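Long-range contact in sortase family protein (Streptococcus agalactiae, PDB 3O0P), which probably acts as a class C transpeptidase that covalently links pilin subunits during the assembly of pili in group B Streptococcus: residues 74-79 against 139-144. Residues are numbered along the deposited sequence; the frame is centred on the assembly and turned at random. Where two conformers were deposited one is given.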
loop_
_atom_site.group_PDB
_atom_site.type_symbol
_atom_site.label_atom_id
_atom_site.label_comp_id
_atom_site.label_asym_id
_atom_site.label_seq_id
_atom_site.Cartn_x
_atom_site.Cartn_y
_atom_site.Cartn_z
ATOM N N SER A 74 -0.713 -7.109 -5.787
ATOM C CA SER A 74 -1.250 -8.427 -6.102
ATOM C C SER A 74 -1.435 -9.228 -4.837
ATOM O O SER A 74 -0.497 -9.380 -4.063
ATOM C CB SER A 74 -0.306 -9.194 -7.036
ATOM O OG SER A 74 -0.173 -8.526 -8.263
ATOM N N VAL A 75 -2.639 -9.751 -4.647
ATOM C CA VAL A 75 -2.953 -10.588 -3.500
ATOM C C VAL A 75 -3.579 -11.880 -4.069
ATOM O O VAL A 75 -4.803 -11.960 -4.254
ATOM C CB VAL A 75 -3.913 -9.915 -2.493
ATOM C CG1 VAL A 75 -3.929 -10.720 -1.223
ATOM C CG2 VAL A 75 -3.478 -8.492 -2.226
ATOM N N PRO A 76 -2.746 -12.885 -4.393
ATOM C CA PRO A 76 -3.278 -14.029 -5.164
ATOM C C PRO A 76 -4.403 -14.811 -4.498
ATOM O O PRO A 76 -5.303 -15.331 -5.159
ATOM C CB PRO A 76 -2.044 -14.917 -5.366
ATOM C CG PRO A 76 -0.911 -13.987 -5.334
ATOM C CD PRO A 76 -1.270 -12.861 -4.404
ATOM N N LYS A 77 -4.375 -14.883 -3.178
ATOM C CA LYS A 77 -5.361 -15.680 -2.489
ATOM C C LYS A 77 -6.768 -15.170 -2.704
ATOM O O LYS A 77 -7.718 -15.938 -2.666
ATOM C CB LYS A 77 -5.081 -15.688 -1.013
ATOM C CG LYS A 77 -6.040 -16.562 -0.263
ATOM C CD LYS A 77 -5.614 -16.667 1.156
ATOM C CE LYS A 77 -6.437 -17.660 1.914
ATOM N NZ LYS A 77 -5.965 -17.683 3.306
ATOM N N ILE A 78 -6.917 -13.869 -2.922
ATOM C CA ILE A 78 -8.231 -13.284 -3.146
ATOM C C ILE A 78 -8.385 -12.791 -4.586
ATOM O O ILE A 78 -9.321 -12.075 -4.910
ATOM C CB ILE A 78 -8.536 -12.184 -2.115
ATOM C CG1 ILE A 78 -7.489 -11.062 -2.165
ATOM C CG2 ILE A 78 -8.589 -12.792 -0.720
ATOM C CD1 ILE A 78 -7.750 -9.913 -1.233
ATOM N N GLY A 79 -7.459 -13.199 -5.447
ATOM C CA GLY A 79 -7.556 -12.925 -6.873
ATOM C C GLY A 79 -7.524 -11.454 -7.251
ATOM O O GLY A 79 -8.056 -11.061 -8.303
ATOM N N LYS A 139 0.931 -14.670 0.956
ATOM C CA LYS A 139 1.856 -13.714 0.359
ATOM C C LYS A 139 1.139 -12.659 -0.465
ATOM O O LYS A 139 0.027 -12.833 -0.948
ATOM C CB LYS A 139 2.900 -14.460 -0.489
ATOM C CG LYS A 139 3.743 -15.440 0.332
ATOM C CD LYS A 139 4.533 -16.401 -0.516
ATOM C CE LYS A 139 5.200 -17.445 0.357
ATOM N NZ LYS A 139 4.214 -18.283 1.092
ATOM N N PHE A 140 1.802 -11.528 -0.607
ATOM C CA PHE A 140 1.346 -10.488 -1.509
ATOM C C PHE A 140 2.542 -9.807 -2.105
ATOM O O PHE A 140 3.651 -9.911 -1.592
ATOM C CB PHE A 140 0.373 -9.514 -0.843
ATOM C CG PHE A 140 0.919 -8.764 0.355
ATOM C CD1 PHE A 140 1.531 -7.533 0.201
ATOM C CD2 PHE A 140 0.756 -9.261 1.643
ATOM C CE1 PHE A 140 1.979 -6.827 1.290
ATOM C CE2 PHE A 140 1.201 -8.534 2.735
ATOM C CZ PHE A 140 1.808 -7.318 2.552
ATOM N N TYR A 141 2.297 -9.135 -3.219
ATOM C CA TYR A 141 3.362 -8.624 -4.062
ATOM C C TYR A 141 3.075 -7.185 -4.464
ATOM O O TYR A 141 1.948 -6.863 -4.806
ATOM C CB TYR A 141 3.447 -9.523 -5.314
ATOM C CG TYR A 141 3.511 -10.991 -4.958
ATOM C CD1 TYR A 141 4.729 -11.626 -4.795
ATOM C CD2 TYR A 141 2.351 -11.732 -4.747
ATOM C CE1 TYR A 141 4.800 -12.958 -4.441
ATOM C CE2 TYR A 141 2.417 -13.075 -4.377
ATOM C CZ TYR A 141 3.644 -13.671 -4.229
ATOM O OH TYR A 141 3.729 -14.999 -3.885
ATOM N N ILE A 142 4.105 -6.343 -4.464
ATOM C CA ILE A 142 3.976 -4.979 -4.955
ATOM C C ILE A 142 4.947 -4.800 -6.104
ATOM O O ILE A 142 6.146 -5.052 -5.941
ATOM C CB ILE A 142 4.274 -3.944 -3.846
ATOM C CG1 ILE A 142 3.243 -4.068 -2.728
ATOM C CG2 ILE A 142 4.257 -2.530 -4.411
ATOM C CD1 ILE A 142 3.635 -3.359 -1.459
ATOM N N GLN A 143 4.439 -4.389 -7.258
ATOM C CA GLN A 143 5.293 -4.037 -8.372
ATOM C C GLN A 143 5.392 -2.533 -8.441
ATOM O O GLN A 143 4.391 -1.825 -8.428
ATOM C CB GLN A 143 4.742 -4.595 -9.674
ATOM C CG GLN A 143 5.637 -4.308 -10.847
ATOM C CD GLN A 143 5.097 -4.845 -12.161
ATOM O OE1 GLN A 143 4.124 -5.610 -12.196
ATOM N NE2 GLN A 143 5.714 -4.421 -13.259
ATOM N N ASN A 144 6.622 -2.036 -8.471
ATOM C CA ASN A 144 6.877 -0.610 -8.698
ATOM C C ASN A 144 7.621 -0.451 -10.026
ATOM O O ASN A 144 7.748 -1.412 -10.786
ATOM C CB ASN A 144 7.624 0.010 -7.512
ATOM C CG ASN A 144 8.963 -0.664 -7.249
ATOM O OD1 ASN A 144 9.714 -0.954 -8.177
ATOM N ND2 ASN A 144 9.247 -0.954 -5.974
HETATM O O HOH W 1 2.023 -6.947 -8.025
HETATM O O HOH W 2 -2.303 -14.203 -1.350
#
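Ser74 and Tyr141 form an antiparallel hydrogen-bonded pair, joining strand 71-75 to strand 139-143, the first and last in order across the sheet, and so help close the sortase beta-barrel. Ser74 N gives a nearly straight bond to Tyr141 O at 2.8 Å. Tyr141 N returns one to Ser74 O at 2.9 Å, and both donors lie in the plane of the carbonyl they meet.

Water extends this polar seam. Beyond Val75 the chain enters a 3-10 turn and leaves the strand, so one water bridges the growing gap, accepting from Lys77 N and donating to Lys139 O at 2.7 Å. A second pairs with Ser74 OG, a small hydroxyl suited to this partly exposed face, and donates weakly to Tyr141 O.

The apolar contacts lie on both faces. On that of Ser74, Tyr141 CG stands anti to its own carbonyl carbon (chi1 -50°), placing the ring beside Pro76, whose CG meets CE2 at the ring edge, 3.6 Å away. Proline, lacking an N-H, suits the place where strand pairing stops. On the buried side Val75 CG2 touches Phe140 CB at 4.2 Å, while the phenyl ring continues inward to Ala176 and Leu178.

The direct backbone bonds therefore fix the register, waters serve polar groups where the strands part or the face is partly exposed, and Val75 and Phe140 turn apolar groups to the buried side.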